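Local coordinates for cell wall binding protein cwp8 (Peptoclostridium difficile, PDB 5J6Q), which probably attaches to the bacterial cell wall through three CWB2 modules, as a cell wall protein associated with the S-layer, at residues Ala32-Asn35 with Val36-Val40; Gln188-Ala192 with Glu193-Asp197; Ser346-Ser349 with Glu350-Ala353; Glu585-Ala588 with Glu589-Leu593. All coordinates share one frame; numbering follows the deposited sequence.

Interaction 1: Ala32-Asn35 with Val36-Val40; sequences AGAN and VNDRV
N35 and D38 form the two ends of a type II beta turn, in which D38 N donates to N35 O over 2.8 Å and N37, third in the turn, adopts the positive phi angle this turn type requires. The D38 side chain adds a second link across the same pair, because its carboxylate folds back toward N35 at the start of the turn and OD2 accepts from N35 N at 2.9 Å. The backbone N-H comes from above the carboxylate, 77° out of its plane, so the acceptor is reached over a face. D38 chi1, at -92°, is turned well off the staggered position and holds CG on the side of its own backbone N, facing N35. D38 OD1 lies 3.3 Å from N35 CB, against the aliphatic part of that side chain. Beyond CB the N35 amide stands nearly perpendicular to the carboxylate (89° between planes), and its ND2 remains 4.0 Å from D38 OD2. A34 gives a lighter contact, its CB 4.2 Å from D38 OD2. Two bonds between N35 and D38 close the turn, which lies at the protein surface. It belongs to the loop between helix 13-24 and strand 41-45, where N37 and D38 make backbone bonds to F27 and the R39 guanidinium reaches the carbonyls of L50 and T51, just after strand 48-49.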
loop_
_atom_site.group_PDB
_atom_site.type_symbol
_atom_site.label_atom_id
_atom_site.label_comp_id
_atom_site.label_asym_id
_atom_site.label_seq_id
_atom_site.Cartn_x
_atom_site.Cartn_y
_atom_site.Cartn_z
ATOM N N ALA A 32 50.632 -12.152 16.029
ATOM C CA ALA A 32 50.422 -12.698 14.694
ATOM C C ALA A 32 50.728 -11.700 13.560
ATOM O O ALA A 32 50.344 -11.953 12.421
ATOM C CB ALA A 32 48.994 -13.194 14.574
ATOM N N GLY A 33 51.411 -10.579 13.846
ATOM C CA GLY A 33 51.749 -9.652 12.772
ATOM C C GLY A 33 51.163 -8.255 12.851
ATOM O O GLY A 33 51.669 -7.347 12.177
ATOM N N ALA A 34 50.099 -8.049 13.641
ATOM C CA ALA A 34 49.550 -6.706 13.712
ATOM C C ALA A 34 50.522 -5.817 14.505
ATOM O O ALA A 34 51.557 -6.320 14.983
ATOM C CB ALA A 34 48.191 -6.740 14.386
ATOM N N ASN A 35 50.224 -4.508 14.628
ATOM C CA ASN A 35 51.110 -3.665 15.407
ATOM C C ASN A 35 50.417 -3.224 16.641
ATOM O O ASN A 35 49.215 -3.001 16.631
ATOM C CB ASN A 35 51.574 -2.509 14.596
ATOM C CG ASN A 35 52.609 -2.975 13.637
ATOM O OD1 ASN A 35 53.596 -3.597 14.059
ATOM N ND2 ASN A 35 52.419 -2.820 12.335
ATOM N N VAL A 36 51.146 -3.148 17.736
ATOM C CA VAL A 36 50.524 -2.721 18.982
ATOM C C VAL A 36 49.915 -1.321 18.738
ATOM O O VAL A 36 50.529 -0.485 18.089
ATOM C CB VAL A 36 51.540 -2.688 20.161
ATOM C CG1 VAL A 36 50.860 -2.157 21.417
ATOM C CG2 VAL A 36 52.094 -4.090 20.424
ATOM N N ASN A 37 48.708 -1.115 19.263
ATOM C CA ASN A 37 47.919 0.111 19.036
ATOM C C ASN A 37 47.238 0.183 17.660
ATOM O O ASN A 37 46.534 1.164 17.416
ATOM C CB ASN A 37 48.724 1.391 19.205
ATOM C CG ASN A 37 48.211 2.096 20.406
ATOM O OD1 ASN A 37 47.493 3.086 20.266
ATOM N ND2 ASN A 37 48.468 1.584 21.619
ATOM N N ASP A 38 47.453 -0.805 16.748
ATOM C CA ASP A 38 46.724 -0.790 15.480
ATOM C C ASP A 38 45.232 -0.834 15.844
ATOM O O ASP A 38 44.900 -1.447 16.905
ATOM C CB ASP A 38 47.053 -2.052 14.683
ATOM C CG ASP A 38 48.200 -1.884 13.738
ATOM O OD1 ASP A 38 48.840 -0.804 13.765
ATOM O OD2 ASP A 38 48.471 -2.829 12.969
ATOM N N ARG A 39 44.327 -0.200 15.055
ATOM C CA ARG A 39 42.931 -0.415 15.410
ATOM C C ARG A 39 42.538 -1.898 15.166
ATOM O O ARG A 39 43.098 -2.571 14.287
ATOM C CB ARG A 39 41.916 0.388 14.586
ATOM C CG ARG A 39 42.218 1.879 14.495
ATOM C CD ARG A 39 41.619 2.393 13.175
ATOM N NE ARG A 39 41.479 3.838 13.254
ATOM C CZ ARG A 39 40.991 4.639 12.310
ATOM N NH1 ARG A 39 40.937 5.951 12.513
ATOM N NH2 ARG A 39 40.542 4.131 11.150
ATOM N N VAL A 40 41.555 -2.357 15.924
ATOM C CA VAL A 40 41.095 -3.725 15.734
ATOM C C VAL A 40 39.942 -3.736 14.724
ATOM O O VAL A 40 39.671 -4.797 14.178
ATOM C CB VAL A 40 40.705 -4.482 17.014
ATOM C CG1 VAL A 40 41.737 -4.650 18.148
ATOM C CG2 VAL A 40 39.256 -4.804 17.293
#

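Interaction 2: Gln188-Ala192 with Glu193-Asp197; sequences QDISA and EELFD
I190 and L195 make the tightly packed side of this contact, a short apolar meeting between the end of strand 186-191 and the turn that follows it. The two side chains cross at about a right angle, and the I190 tip, CD1, sits 3.6 Å from L195 CG and equally near CD2. I190 reaches there because CG1 occupies the position between its backbone N and carbonyl carbon (chi1 58°), with the chain extended to CD1. Backbone bonds tighten the same turn: L195 N donates to A192 O at 3.0 Å, from well above the carbonyl plane, and F196 N makes a weak bond to the same oxygen.

The polar side is looser and more open to solvent. There the extended E194 chain runs back past S191, CG lying 3.3 Å from S191 OG, until OE2 accepts from S191 N at 3.2 Å, the donor standing 54° out of the carboxylate plane. In return E194 N makes a weak 3.4 Å bond to S191 OG. This exchange recalls a capping box, here around residues 193-195, which have helical backbone angles without regular helical bonds. The E194 carboxylate also rests on I190, with OE1 3.5 Å from CG2. The E193 chain, bent at chi2, heads elsewhere, and its OE2 bonds to S262 OG.

The segment lies at the edge of the four-stranded mixed sheet beside strand 256-262; F196 packs on helix 265-280, and L195 touches L204 and I208 of helix 203-213.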
loop_
_atom_site.group_PDB
_atom_site.type_symbol
_atom_site.label_atom_id
_atom_site.label_comp_id
_atom_site.label_asym_id
_atom_site.label_seq_id
_atom_site.Cartn_x
_atom_site.Cartn_y
_atom_site.Cartn_z
ATOM N N GLN A 188 10.986 4.085 5.329
ATOM C CA GLN A 188 9.949 3.495 6.137
ATOM C C GLN A 188 10.085 1.993 6.053
ATOM O O GLN A 188 10.427 1.456 4.989
ATOM C CB GLN A 188 8.549 3.881 5.599
ATOM C CG GLN A 188 8.222 5.350 5.604
ATOM C CD GLN A 188 6.734 5.537 5.379
ATOM O OE1 GLN A 188 5.909 4.949 6.073
ATOM N NE2 GLN A 188 6.369 6.331 4.391
ATOM N N ASP A 189 9.820 1.328 7.140
ATOM C CA ASP A 189 9.830 -0.129 7.190
ATOM C C ASP A 189 8.430 -0.575 7.645
ATOM O O ASP A 189 8.138 -0.481 8.841
ATOM C CB ASP A 189 10.871 -0.594 8.209
ATOM C CG ASP A 189 11.764 -1.638 7.650
ATOM O OD1 ASP A 189 12.974 -1.491 7.787
ATOM O OD2 ASP A 189 11.239 -2.618 7.064
ATOM N N ILE A 190 7.568 -1.055 6.740
ATOM C CA ILE A 190 6.194 -1.397 7.152
ATOM C C ILE A 190 5.708 -2.757 6.636
ATOM O O ILE A 190 6.266 -3.307 5.680
ATOM C CB ILE A 190 5.252 -0.290 6.595
ATOM C CG1 ILE A 190 5.423 -0.250 5.047
ATOM C CG2 ILE A 190 5.569 1.065 7.230
ATOM C CD1 ILE A 190 4.521 0.771 4.334
ATOM N N SER A 191 4.701 -3.305 7.274
ATOM C CA SER A 191 4.168 -4.548 6.771
ATOM C C SER A 191 3.424 -4.226 5.407
ATOM O O SER A 191 3.082 -3.070 5.128
ATOM C CB SER A 191 3.198 -5.138 7.787
ATOM O OG SER A 191 2.022 -4.340 7.857
ATOM N N ALA A 192 3.197 -5.226 4.579
ATOM C CA ALA A 192 2.525 -5.032 3.302
ATOM C C ALA A 192 1.038 -4.749 3.586
ATOM O O ALA A 192 0.414 -3.989 2.851
ATOM C CB ALA A 192 2.672 -6.284 2.474
ATOM N N GLU A 193 0.499 -5.332 4.692
ATOM C CA GLU A 193 -0.893 -5.176 5.065
ATOM C C GLU A 193 -1.306 -3.714 5.282
ATOM O O GLU A 193 -2.400 -3.331 4.877
ATOM C CB GLU A 193 -1.186 -5.994 6.322
ATOM C CG GLU A 193 -1.437 -7.471 6.016
ATOM C CD GLU A 193 -0.150 -8.272 5.734
ATOM O OE1 GLU A 193 0.961 -7.716 5.880
ATOM O OE2 GLU A 193 -0.253 -9.461 5.378
ATOM N N GLU A 194 -0.426 -2.900 5.901
ATOM C CA GLU A 194 -0.664 -1.504 6.176
ATOM C C GLU A 194 -1.011 -0.777 4.889
ATOM O O GLU A 194 -1.697 0.253 4.928
ATOM C CB GLU A 194 0.599 -0.811 6.758
ATOM C CG GLU A 194 0.935 -1.194 8.187
ATOM C CD GLU A 194 2.240 -0.547 8.649
ATOM O OE1 GLU A 194 2.371 0.711 8.528
ATOM O OE2 GLU A 194 3.134 -1.297 9.131
ATOM N N LEU A 195 -0.465 -1.256 3.772
ATOM C CA LEU A 195 -0.725 -0.660 2.454
ATOM C C LEU A 195 -1.878 -1.341 1.565
ATOM O O LEU A 195 -2.430 -0.711 0.696
ATOM C CB LEU A 195 0.555 -0.789 1.611
ATOM C CG LEU A 195 1.803 -0.028 2.132
ATOM C CD1 LEU A 195 2.837 0.060 0.932
ATOM C CD2 LEU A 195 1.445 1.463 2.566
ATOM N N PHE A 196 -2.209 -2.593 1.813
ATOM C CA PHE A 196 -3.068 -3.335 0.926
ATOM C C PHE A 196 -3.611 -4.479 1.699
ATOM O O PHE A 196 -2.843 -5.191 2.340
ATOM C CB PHE A 196 -2.195 -3.749 -0.278
ATOM C CG PHE A 196 -2.819 -4.685 -1.305
ATOM C CD1 PHE A 196 -3.767 -4.222 -2.205
ATOM C CD2 PHE A 196 -2.398 -6.021 -1.397
ATOM C CE1 PHE A 196 -4.294 -5.073 -3.192
ATOM C CE2 PHE A 196 -2.911 -6.867 -2.371
ATOM C CZ PHE A 196 -3.859 -6.386 -3.271
ATOM N N ASP A 197 -4.950 -4.692 1.671
ATOM C CA ASP A 197 -5.542 -5.753 2.509
ATOM C C ASP A 197 -5.685 -7.124 1.830
ATOM O O ASP A 197 -6.268 -7.995 2.431
ATOM C CB ASP A 197 -6.967 -5.324 2.984
ATOM C CG ASP A 197 -8.045 -5.164 1.830
ATOM O OD1 ASP A 197 -7.797 -5.643 0.661
ATOM O OD2 ASP A 197 -9.111 -4.597 2.093
#

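Interaction 3: Ser346-Ser349 with Glu350-Ala353; sequences SLPS and EIEA
P348 and E352 meet at the N terminus of helix 349-359, where P348 is the N-cap residue, within an alpha/beta CWB2 module whose parallel sheet includes strand 339-342. P348 O takes the first helical bond from E352 N (3.3 Å, in the carbonyl plane) and a weaker one from I351 N.

The E352 side chain starts against the residues before it. E352 CB lies 3.7 Å from S349 O and also meets L347 CD2, so the base of the side chain is flanked by a carbonyl and a methyl. CG stands opposite the backbone N (chi1 168°), and the chain continues extended to the carboxylate. There the two oxygens divide their partners: E352 OE1 accepts from a water at 3.0 Å, whereas OE2 forms a salt bridge with K384. The same water donates to S349 O, tying the side-chain tip back to the first turn.

L347 covers the neighbouring side. It crosses I351 at about a right angle, with CD1 3.9 Å from I351 CG2, while I351 continues inward against F295 and V299 of helix 294-305 and L340 of strand 339-342. The P348 ring likewise packs on F295. S349 O also accepts from A353 N at 2.8 Å, the donor tilted 26° from the carbonyl plane; A353 CB merely lies close to that oxygen, 3.2 Å away.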
loop_
_atom_site.group_PDB
_atom_site.type_symbol
_atom_site.label_atom_id
_atom_site.label_comp_id
_atom_site.label_asym_id
_atom_site.label_seq_id
_atom_site.Cartn_x
_atom_site.Cartn_y
_atom_site.Cartn_z
ATOM N N SER A 346 -24.452 24.737 7.969
ATOM C CA SER A 346 -23.107 25.139 7.539
ATOM C C SER A 346 -22.586 24.352 6.338
ATOM O O SER A 346 -23.175 23.365 5.909
ATOM C CB SER A 346 -22.107 25.016 8.679
ATOM O OG SER A 346 -22.133 23.722 9.238
ATOM N N LEU A 347 -21.470 24.814 5.817
ATOM C CA LEU A 347 -20.797 24.212 4.688
ATOM C C LEU A 347 -19.436 23.826 5.208
ATOM O O LEU A 347 -18.648 24.718 5.533
ATOM C CB LEU A 347 -20.664 25.212 3.525
ATOM C CG LEU A 347 -20.487 24.575 2.152
ATOM C CD1 LEU A 347 -21.720 23.794 1.774
ATOM C CD2 LEU A 347 -20.244 25.647 1.118
ATOM N N PRO A 348 -19.133 22.512 5.315
ATOM C CA PRO A 348 -17.827 22.072 5.819
ATOM C C PRO A 348 -16.739 22.642 4.852
ATOM O O PRO A 348 -17.094 22.789 3.692
ATOM C CB PRO A 348 -17.954 20.531 5.801
ATOM C CG PRO A 348 -19.441 20.298 5.904
ATOM C CD PRO A 348 -19.999 21.378 4.976
ATOM N N SER A 349 -15.494 22.904 5.295
ATOM C CA SER A 349 -14.483 23.508 4.460
ATOM C C SER A 349 -14.063 22.627 3.305
ATOM O O SER A 349 -13.672 23.152 2.264
ATOM C CB SER A 349 -13.245 23.893 5.276
ATOM O OG SER A 349 -12.553 22.790 5.828
ATOM N N GLU A 350 -14.145 21.317 3.475
ATOM C CA GLU A 350 -13.768 20.354 2.445
ATOM C C GLU A 350 -14.612 20.486 1.243
ATOM O O GLU A 350 -14.120 20.367 0.151
ATOM C CB GLU A 350 -13.881 18.906 2.985
ATOM C CG GLU A 350 -12.754 18.593 3.946
ATOM C CD GLU A 350 -13.174 18.789 5.418
ATOM O OE1 GLU A 350 -12.438 18.287 6.257
ATOM O OE2 GLU A 350 -14.236 19.438 5.709
ATOM N N ILE A 351 -15.890 20.719 1.434
ATOM C CA ILE A 351 -16.878 20.869 0.361
ATOM C C ILE A 351 -16.707 22.317 -0.306
ATOM O O ILE A 351 -16.758 22.462 -1.519
ATOM C CB ILE A 351 -18.277 20.691 0.985
ATOM C CG1 ILE A 351 -18.547 19.156 1.390
ATOM C CG2 ILE A 351 -19.350 21.216 0.034
ATOM C CD1 ILE A 351 -18.418 18.093 0.278
ATOM N N GLU A 352 -16.502 23.349 0.508
ATOM C CA GLU A 352 -16.314 24.696 -0.016
ATOM C C GLU A 352 -15.098 24.668 -0.893
ATOM O O GLU A 352 -15.136 25.143 -2.043
ATOM C CB GLU A 352 -16.139 25.686 1.180
ATOM C CG GLU A 352 -15.649 27.066 0.765
ATOM C CD GLU A 352 -15.647 28.028 1.936
ATOM O OE1 GLU A 352 -14.873 27.797 2.867
ATOM O OE2 GLU A 352 -16.433 28.979 1.930
ATOM N N ALA A 353 -14.011 24.062 -0.377
ATOM C CA ALA A 353 -12.755 23.909 -1.115
ATOM C C ALA A 353 -12.964 23.145 -2.406
ATOM O O ALA A 353 -12.312 23.498 -3.384
ATOM C CB ALA A 353 -11.704 23.211 -0.236
HETATM O O HOH W 1 -12.626 25.787 2.425
#

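Interaction 4: Glu585-Ala588 with Glu589-Leu593; sequences EKIA and EKINL
A588 and L593 join in a Schellman motif that ends helix 581-590, the last helix of the chain. N592, with positive phi, is its C-prime residue, and the paired backbone bonds run from L593 N to A588 O (2.9 Å) and from N592 N to E589 O. The ordinary helical bonds precede them: E589 N to E585 O, K590 N to K586 O and I591 N to I587 O.

Two apolar pairs join the buried residues. L593 CD2 comes within 4.2 Å of A588 CB, and I587 CG2 lies 4.5 Å from I591 CD1. Other carbons pack on carbonyl oxygens: L593 CB settles against A588 O, bringing the residue after the turn back onto the helix, and I591 takes chi1 73°, which brings I591 CG1 to 3.5 Å from I587 O. I587 and L593 both continue to L572 of strand 572-575, while I591 touches V562 of helix 556-565.

The charged contacts occupy the outer side. K586 and E589 lie alongside each other and point the same way, and their salt bridge closes at 2.7 Å between K586 NZ and E589 OE1. This works because the lysine chain bends at chi2 and chi3 whereas the glutamate is extended. K590 NZ binds a sulfate ion, probably from the crystallisation liquor, and stands 5.1 Å from K586 NZ; a water weakly bridges these two like charges. In the salt bridge itself, K586 NZ approaches OE1 on the syn side of the carboxylate, 24° out of its plane.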
loop_
_atom_site.group_PDB
_atom_site.type_symbol
_atom_site.label_atom_id
_atom_site.label_comp_id
_atom_site.label_asym_id
_atom_site.label_seq_id
_atom_site.Cartn_x
_atom_site.Cartn_y
_atom_site.Cartn_z
ATOM N N GLU A 585 -14.560 -9.543 -2.791
ATOM C CA GLU A 585 -13.885 -10.707 -3.349
ATOM C C GLU A 585 -14.942 -11.474 -4.143
ATOM O O GLU A 585 -14.651 -11.843 -5.296
ATOM C CB GLU A 585 -13.226 -11.600 -2.254
ATOM C CG GLU A 585 -12.047 -10.876 -1.610
ATOM C CD GLU A 585 -11.458 -11.649 -0.442
ATOM O OE1 GLU A 585 -10.240 -11.806 -0.443
ATOM O OE2 GLU A 585 -12.220 -12.069 0.483
ATOM N N LYS A 586 -16.132 -11.621 -3.566
ATOM C CA LYS A 586 -17.258 -12.333 -4.197
ATOM C C LYS A 586 -17.508 -11.709 -5.558
ATOM O O LYS A 586 -17.634 -12.439 -6.534
ATOM C CB LYS A 586 -18.569 -12.224 -3.337
ATOM C CG LYS A 586 -19.677 -13.329 -3.614
ATOM C CD LYS A 586 -19.037 -14.708 -4.144
ATOM C CE LYS A 586 -18.885 -15.779 -3.045
ATOM N NZ LYS A 586 -18.033 -16.898 -3.565
ATOM N N ILE A 587 -17.523 -10.345 -5.637
ATOM C CA ILE A 587 -17.829 -9.638 -6.855
ATOM C C ILE A 587 -16.726 -9.925 -7.890
ATOM O O ILE A 587 -17.021 -10.284 -9.045
ATOM C CB ILE A 587 -18.022 -8.089 -6.594
ATOM C CG1 ILE A 587 -19.244 -7.784 -5.707
ATOM C CG2 ILE A 587 -18.204 -7.381 -7.914
ATOM C CD1 ILE A 587 -19.258 -6.316 -5.302
ATOM N N ALA A 588 -15.443 -9.767 -7.478
ATOM C CA ALA A 588 -14.322 -10.034 -8.339
ATOM C C ALA A 588 -14.364 -11.484 -8.983
ATOM O O ALA A 588 -14.053 -11.674 -10.183
ATOM C CB ALA A 588 -13.019 -9.868 -7.532
ATOM N N GLU A 589 -14.698 -12.457 -8.165
ATOM C CA GLU A 589 -14.780 -13.843 -8.510
ATOM C C GLU A 589 -15.838 -14.034 -9.631
ATOM O O GLU A 589 -15.472 -14.537 -10.692
ATOM C CB GLU A 589 -15.146 -14.679 -7.269
ATOM C CG GLU A 589 -15.235 -16.148 -7.603
ATOM C CD GLU A 589 -15.923 -17.000 -6.553
ATOM O OE1 GLU A 589 -16.099 -16.578 -5.367
ATOM O OE2 GLU A 589 -16.315 -18.124 -6.934
ATOM N N LYS A 590 -17.115 -13.620 -9.396
ATOM C CA LYS A 590 -18.196 -13.707 -10.382
ATOM C C LYS A 590 -17.933 -13.058 -11.707
ATOM O O LYS A 590 -18.327 -13.622 -12.755
ATOM C CB LYS A 590 -19.452 -13.111 -9.785
ATOM C CG LYS A 590 -19.842 -13.881 -8.519
ATOM C CD LYS A 590 -20.569 -15.197 -8.874
ATOM C CE LYS A 590 -19.772 -16.362 -8.343
ATOM N NZ LYS A 590 -20.643 -17.486 -7.917
ATOM N N ILE A 591 -17.328 -11.887 -11.724
ATOM C CA ILE A 591 -17.044 -11.242 -13.026
ATOM C C ILE A 591 -15.713 -11.651 -13.612
ATOM O O ILE A 591 -15.322 -11.068 -14.641
ATOM C CB ILE A 591 -17.093 -9.693 -12.913
ATOM C CG1 ILE A 591 -15.835 -9.136 -12.149
ATOM C CG2 ILE A 591 -18.375 -9.299 -12.177
ATOM C CD1 ILE A 591 -15.952 -7.639 -11.792
ATOM N N ASN A 592 -15.000 -12.636 -12.983
ATOM C CA ASN A 592 -13.687 -13.076 -13.504
ATOM C C ASN A 592 -12.700 -11.940 -13.640
ATOM O O ASN A 592 -11.976 -11.834 -14.630
ATOM C CB ASN A 592 -13.840 -13.710 -14.933
ATOM C CG ASN A 592 -14.470 -15.075 -14.958
ATOM O OD1 ASN A 592 -15.208 -15.405 -15.911
ATOM N ND2 ASN A 592 -14.185 -15.967 -14.035
ATOM N N LEU A 593 -12.644 -11.086 -12.657
ATOM C CA LEU A 593 -11.777 -9.934 -12.756
ATOM C C LEU A 593 -10.268 -10.251 -12.745
ATOM O O LEU A 593 -9.535 -9.531 -13.397
ATOM C CB LEU A 593 -12.167 -8.913 -11.619
ATOM C CG LEU A 593 -11.398 -7.638 -11.561
ATOM C CD1 LEU A 593 -11.737 -6.760 -12.757
ATOM C CD2 LEU A 593 -11.677 -6.964 -10.241
HETATM O O HOH W 2 -20.816 -18.322 -4.548
#

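In the fold
From the N terminus, interaction 1 turns the chain between helix 13-24 and strand 41-45, far out in the elongated molecule. Interaction 2 follows at the exit of strand 186-191, beside the sheet it shares with strand 256-262, its centre about 47 Å from that of interaction 1. Interaction 3 starts helix 349-359 in the first CWB2 module, and interaction 4 ends the final helix after strand 572-575, which pairs with strand 286-289. All four are local contacts in series, so none nests or crosses another. Interactions 2 and 4 approach to about 6 Å between nearest atoms without touching, and K581 in the last helix bonds to D197 O.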